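Local atomic coordinates of xylose isomerase-like TIM barrel (Anabaena variabilis ATCC 29413, PDB entry 2QW5), a protein that probably acts as a zinc-dependent sugar or sugar-phosphate isomerase or epimerase, and binds D-xylose and a zinc ion in a TIM barrel. Residues Ile130-Gly135 with Lys156-Asn161; Val136-Asp141 with Glu189-Asn194. One frame throughout, in Å; residues are numbered along the deposited sequence.

Overall arrangement
Both interactions involve the long loop after barrel strand 125-128, and their centres are 9 Å apart. Residues 130-135 and 136-141 of this loop are consecutive: the first pack on helix 148-176 in interaction 1, the second on residues 189-194 of the neighbouring loop, after strand 179-182, in interaction 2. The two contacts also meet directly. Y134 OH probably hydrogen-bonds to E189 OE1 at 2.7 Å, and G135 N probably to T190 OG1 at 3.0 Å, while Y159 OH packs on P193 CA at 3.2 Å. Y134 and E189 both line the D-xylose pocket, and the side chain of E189 lies about 7 Å from the bound zinc ion.

Interaction 1: Ile130-Gly135 with Lys156-Asn161; sequences IVIPYG and KVRYAN. With XLS (D-xylose), chain C.
The Y134 ring carries D-xylose on one face, with C3 of the sugar 3.7 Å above the ring plane and over its centre; O3 lies over the same face, 3.8 Å from Y134 CZ. With CG anti to the backbone N and beside the carbonyl carbon (chi1 172°), the ring swings out to the sugar, and its OH hydrogen-bonds to E189 OE1. An alanine here would remove the ring and its hydroxyl, and would probably cost the sugar its flat apolar support and E189 a hydrogen-bonding partner. The other two flat groups belong to the helix. V131 CG1 sits at the edge of the Y159 ring, 4.0 Å from CD1, whereas I132 CG1 approaches Y159 CE1 obliquely at 3.7 Å. The R158 chain is bent at chi2 (-73°) and chi3 (-69°) and presents NH2 to the loop, where P133 CD lies 3.5 Å from it at the guanidinium edge, near the plane of the group.

This is the packing of a loop after a TIM-barrel strand, 125-128, against the helix that follows it, 148-176, so the contact joins the pocket rim to the outer helical layer. I132 spans both helix residues: its CG1, anti to the carbonyl carbon, meets the Y159 ring, and CD1 reaches R158 CB at 3.7 Å. The polar end of R158 is held by S97 through NE, D95 through a salt bridge from NH2 and H154 through NH1, which probably fixes the rotation of the group. The side chain of V131 also touches I182 of strand 179-182 and A162 of helix 148-176.

Interaction 2: Val136-Asp141 with Glu189-Asn194; sequences VFPTTD and ETPGPN. With XLS (D-xylose), chain C.
E189 comes first in segment 189-194, its CB directed away from 136-141 and its carboxylate at the sugar. The chain is extended beyond CG (chi2 179°) and brings OE1, the atom bonded to the Y134 hydroxyl, to 2.9 Å from O1 of D-xylose; OE2 forms a long, weak ion pair with R253. It is the backbone of this residue that meets F137, whose CZ stands 3.5 Å from E189 C. T190 likewise offers its main chain, its N only 3.3 Å from F137 CZ, while its OG1 accepts a hydrogen bond from G135 N.

At P191 the contact becomes side chain against side chain. CD of the proline lies over one face of the F137 ring, 4.2 Å from the centroid and displaced toward the rim, in a CH-pi contact. Here two neighbouring loops of the TIM barrel, following strands 125-128 and 179-182, pack against each other beside the sugar pocket. P191 CG rests 3.5 Å from V136 O, and its CB packs on P138 CD at 3.8 Å. Past G192 and the cis peptide before P193, the chain turns back, and N194 ND2 donates to T190 O (3.0 Å) from above the carbonyl plane, 42° out of it. ND2 also binds I185 O, while OD1 is engaged by T296 of a second subunit.

Interaction 1: Ile130-Gly135 with Lys156-Asn161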
loop_
_atom_site.group_PDB
_atom_site.type_symbol
_atom_site.label_atom_id
_atom_site.label_comp_id
_atom_site.label_asym_id
_atom_site.label_seq_id
_atom_site.Cartn_x
_atom_site.Cartn_y
_atom_site.Cartn_z
ATOM N N ILE A 130 8.329 22.384 8.046
ATOM C CA ILE A 130 9.082 23.005 6.963
ATOM C C ILE A 130 10.568 22.532 6.820
ATOM O O ILE A 130 11.323 23.158 6.069
ATOM C CB ILE A 130 8.978 24.550 7.017
ATOM C CG1 ILE A 130 9.590 25.141 8.298
ATOM C CG2 ILE A 130 7.450 25.006 6.864
ATOM C CD1 ILE A 130 9.693 26.635 8.303
ATOM N N VAL A 131 10.949 21.460 7.535
ATOM C CA VAL A 131 12.310 20.880 7.472
ATOM C C VAL A 131 12.264 19.560 6.683
ATOM O O VAL A 131 12.809 19.459 5.588
ATOM C CB VAL A 131 12.879 20.696 8.881
ATOM C CG1 VAL A 131 14.331 20.152 8.813
ATOM C CG2 VAL A 131 12.808 22.026 9.685
ATOM N N ILE A 132 11.638 18.540 7.251
ATOM C CA ILE A 132 11.487 17.244 6.624
ATOM C C ILE A 132 10.027 17.269 6.066
ATOM O O ILE A 132 9.121 17.711 6.805
ATOM C CB ILE A 132 11.608 16.099 7.649
ATOM C CG1 ILE A 132 12.947 16.172 8.430
ATOM C CG2 ILE A 132 11.423 14.729 6.980
ATOM C CD1 ILE A 132 14.165 16.018 7.574
ATOM N N PRO A 133 9.812 16.827 4.803
ATOM C CA PRO A 133 8.476 16.759 4.175
ATOM C C PRO A 133 7.458 16.035 5.033
ATOM O O PRO A 133 7.740 14.950 5.508
ATOM C CB PRO A 133 8.741 15.973 2.894
ATOM C CG PRO A 133 10.107 16.380 2.516
ATOM C CD PRO A 133 10.844 16.398 3.834
ATOM N N TYR A 134 6.281 16.640 5.214
ATOM C CA TYR A 134 5.293 16.107 6.127
ATOM C C TYR A 134 4.739 14.775 5.654
ATOM O O TYR A 134 4.253 14.685 4.536
ATOM C CB TYR A 134 4.131 17.089 6.327
ATOM C CG TYR A 134 3.004 16.480 7.115
ATOM C CD1 TYR A 134 3.080 16.366 8.504
ATOM C CD2 TYR A 134 1.850 16.009 6.473
ATOM C CE1 TYR A 134 2.066 15.789 9.234
ATOM C CE2 TYR A 134 0.843 15.412 7.196
ATOM C CZ TYR A 134 0.947 15.314 8.568
ATOM O OH TYR A 134 -0.067 14.738 9.256
ATOM N N GLY A 135 4.783 13.774 6.536
ATOM C CA GLY A 135 4.271 12.429 6.252
ATOM C C GLY A 135 4.997 11.586 5.237
ATOM O O GLY A 135 4.468 10.570 4.864
ATOM N N LYS A 156 20.120 12.417 10.336
ATOM C CA LYS A 156 21.272 13.320 10.592
ATOM C C LYS A 156 21.730 14.003 9.317
ATOM O O LYS A 156 22.054 15.194 9.340
ATOM C CB LYS A 156 22.463 12.578 11.196
ATOM C CG LYS A 156 22.242 11.991 12.575
ATOM C CD LYS A 156 23.477 11.131 12.945
ATOM C CE LYS A 156 23.303 10.494 14.312
ATOM N NZ LYS A 156 24.522 9.750 14.713
ATOM N N VAL A 157 21.717 13.256 8.207
ATOM C CA VAL A 157 22.139 13.784 6.902
ATOM C C VAL A 157 21.096 14.793 6.392
ATOM O O VAL A 157 21.462 15.854 5.903
ATOM C CB VAL A 157 22.389 12.670 5.859
ATOM C CG1 VAL A 157 22.864 13.265 4.506
ATOM C CG2 VAL A 157 23.363 11.655 6.385
ATOM N N ARG A 158 19.806 14.475 6.568
ATOM C CA ARG A 158 18.715 15.349 6.146
ATOM C C ARG A 158 18.740 16.653 6.929
ATOM O O ARG A 158 18.653 17.743 6.335
ATOM C CB ARG A 158 17.354 14.651 6.336
ATOM C CG ARG A 158 17.209 13.312 5.584
ATOM C CD ARG A 158 17.059 13.460 4.063
ATOM N NE ARG A 158 15.752 14.056 3.766
ATOM C CZ ARG A 158 14.585 13.407 3.718
ATOM N NH1 ARG A 158 14.504 12.087 3.875
ATOM N NH2 ARG A 158 13.471 14.097 3.485
ATOM N N TYR A 159 18.921 16.562 8.247
ATOM C CA TYR A 159 19.018 17.766 9.081
ATOM C C TYR A 159 20.233 18.633 8.682
ATOM O O TYR A 159 20.096 19.835 8.564
ATOM C CB TYR A 159 19.022 17.429 10.574
ATOM C CG TYR A 159 17.718 16.824 11.089
ATOM C CD1 TYR A 159 16.470 17.334 10.712
ATOM C CD2 TYR A 159 17.739 15.790 12.016
ATOM C CE1 TYR A 159 15.267 16.759 11.209
ATOM C CE2 TYR A 159 16.551 15.206 12.518
ATOM C CZ TYR A 159 15.326 15.706 12.124
ATOM O OH TYR A 159 14.193 15.126 12.640
ATOM N N ALA A 160 21.398 18.016 8.439
ATOM C CA ALA A 160 22.600 18.756 7.957
ATOM C C ALA A 160 22.355 19.470 6.611
ATOM O O ALA A 160 22.764 20.637 6.431
ATOM C CB ALA A 160 23.811 17.855 7.878
ATOM N N ASN A 161 21.653 18.804 5.701
ATOM C CA ASN A 161 21.282 19.397 4.401
ATOM C C ASN A 161 20.368 20.605 4.565
ATOM O O ASN A 161 20.506 21.576 3.838
ATOM C CB ASN A 161 20.504 18.417 3.508
ATOM C CG ASN A 161 21.319 17.221 3.058
ATOM O OD1 ASN A 161 22.545 17.254 3.063
ATOM N ND2 ASN A 161 20.618 16.149 2.635
HETATM C C1 XLS C . -0.360 18.433 11.346
HETATM C C2 XLS C . 0.473 19.257 10.371
HETATM C C3 XLS C . 0.083 19.053 8.864
HETATM C C4 XLS C . 0.155 20.312 8.022
HETATM O O1 XLS C . 0.122 17.835 12.555
HETATM O O2 XLS C . 0.526 20.631 10.757
HETATM O O3 XLS C . -1.195 18.496 8.552
HETATM O O4 XLS C . 1.403 20.908 8.228
#

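Interaction 2: Val136-Asp141 with Glu189-Asn194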
loop_
_atom_site.group_PDB
_atom_site.type_symbol
_atom_site.label_atom_id
_atom_site.label_comp_id
_atom_site.label_asym_id
_atom_site.label_seq_id
_atom_site.Cartn_x
_atom_site.Cartn_y
_atom_site.Cartn_z
ATOM N N VAL A 136 6.223 11.966 4.846
ATOM C CA VAL A 136 6.977 11.281 3.839
ATOM C C VAL A 136 7.986 10.450 4.590
ATOM O O VAL A 136 9.138 10.853 4.779
ATOM C CB VAL A 136 7.663 12.261 2.826
ATOM C CG1 VAL A 136 8.486 11.497 1.754
ATOM C CG2 VAL A 136 6.620 13.162 2.145
ATOM N N PHE A 137 7.543 9.273 5.018
ATOM C CA PHE A 137 8.418 8.336 5.717
ATOM C C PHE A 137 9.364 7.771 4.671
ATOM O O PHE A 137 8.903 7.336 3.623
ATOM C CB PHE A 137 7.605 7.234 6.428
ATOM C CG PHE A 137 6.715 7.747 7.522
ATOM C CD1 PHE A 137 7.153 7.844 8.827
ATOM C CD2 PHE A 137 5.390 8.106 7.232
ATOM C CE1 PHE A 137 6.277 8.306 9.865
ATOM C CE2 PHE A 137 4.539 8.576 8.220
ATOM C CZ PHE A 137 4.970 8.667 9.545
ATOM N N PRO A 138 10.701 7.846 4.914
ATOM C CA PRO A 138 11.631 7.385 3.900
ATOM C C PRO A 138 11.651 5.885 3.714
ATOM O O PRO A 138 11.369 5.154 4.643
ATOM C CB PRO A 138 13.005 7.873 4.401
ATOM C CG PRO A 138 12.858 8.083 5.808
ATOM C CD PRO A 138 11.400 8.423 6.070
ATOM N N THR A 139 11.984 5.451 2.504
ATOM C CA THR A 139 12.083 4.036 2.161
ATOM C C THR A 139 13.343 3.816 1.338
ATOM O O THR A 139 13.950 4.770 0.813
ATOM C CB THR A 139 10.844 3.550 1.363
ATOM O OG1 THR A 139 10.678 4.343 0.196
ATOM C CG2 THR A 139 9.562 3.689 2.189
ATOM N N THR A 140 13.744 2.550 1.229
ATOM C CA THR A 140 14.896 2.182 0.421
ATOM C C THR A 140 14.442 2.290 -1.034
ATOM O O THR A 140 13.247 2.553 -1.316
ATOM C CB THR A 140 15.345 0.759 0.700
ATOM O OG1 THR A 140 14.288 -0.143 0.325
ATOM C CG2 THR A 140 15.732 0.600 2.170
ATOM N N ASP A 141 15.371 2.114 -1.969
ATOM C CA ASP A 141 14.990 2.094 -3.402
ATOM C C ASP A 141 14.035 0.944 -3.747
ATOM O O ASP A 141 13.223 1.083 -4.668
ATOM C CB ASP A 141 16.218 2.052 -4.310
ATOM C CG ASP A 141 16.891 3.396 -4.443
ATOM O OD1 ASP A 141 16.416 4.400 -3.875
ATOM O OD2 ASP A 141 17.895 3.462 -5.159
ATOM N N GLU A 189 2.582 10.636 12.585
ATOM C CA GLU A 189 2.356 11.413 11.371
ATOM C C GLU A 189 3.549 11.688 10.477
ATOM O O GLU A 189 3.329 11.911 9.317
ATOM C CB GLU A 189 1.760 12.775 11.712
ATOM C CG GLU A 189 0.438 12.749 12.432
ATOM C CD GLU A 189 -0.056 14.139 12.751
ATOM O OE1 GLU A 189 0.029 15.033 11.897
ATOM O OE2 GLU A 189 -0.587 14.315 13.845
ATOM N N THR A 190 4.794 11.656 10.971
ATOM C CA THR A 190 5.909 12.083 10.128
ATOM C C THR A 190 7.200 11.517 10.703
ATOM O O THR A 190 7.210 11.235 11.879
ATOM C CB THR A 190 5.908 13.657 10.057
ATOM O OG1 THR A 190 6.575 14.096 8.863
ATOM C CG2 THR A 190 6.478 14.312 11.305
ATOM N N PRO A 191 8.262 11.312 9.886
ATOM C CA PRO A 191 9.521 10.711 10.400
ATOM C C PRO A 191 10.346 11.540 11.367
ATOM O O PRO A 191 11.083 10.969 12.190
ATOM C CB PRO A 191 10.298 10.408 9.127
ATOM C CG PRO A 191 9.804 11.415 8.174
ATOM C CD PRO A 191 8.350 11.517 8.429
ATOM N N GLY A 192 10.215 12.865 11.281
ATOM C CA GLY A 192 10.885 13.772 12.187
ATOM C C GLY A 192 10.847 15.199 11.697
ATOM O O GLY A 192 10.456 15.424 10.572
ATOM N N PRO A 193 11.187 16.185 12.552
ATOM C CA PRO A 193 11.489 16.049 13.995
ATOM C C PRO A 193 10.208 15.741 14.785
ATOM O O PRO A 193 9.154 16.348 14.525
ATOM C CB PRO A 193 12.118 17.399 14.374
ATOM C CG PRO A 193 11.599 18.369 13.336
ATOM C CD PRO A 193 11.384 17.572 12.068
ATOM N N ASN A 194 10.292 14.749 15.677
ATOM C CA ASN A 194 9.136 14.329 16.472
ATOM C C ASN A 194 9.040 14.982 17.853
ATOM O O ASN A 194 7.925 15.270 18.340
ATOM C CB ASN A 194 9.072 12.796 16.643
ATOM C CG ASN A 194 9.098 12.035 15.324
ATOM O OD1 ASN A 194 9.928 11.135 15.152
ATOM N ND2 ASN A 194 8.244 12.419 14.384
HETATM C C1 XLS C . -0.360 18.433 11.346
HETATM C C2 XLS C . 0.473 19.257 10.371
HETATM C C3 XLS C . 0.083 19.053 8.864
HETATM C C4 XLS C . 0.155 20.312 8.022
HETATM O O1 XLS C . 0.122 17.835 12.555
HETATM O O2 XLS C . 0.526 20.631 10.757
HETATM O O3 XLS C . -1.195 18.496 8.552
HETATM O O4 XLS C . 1.403 20.908 8.228
#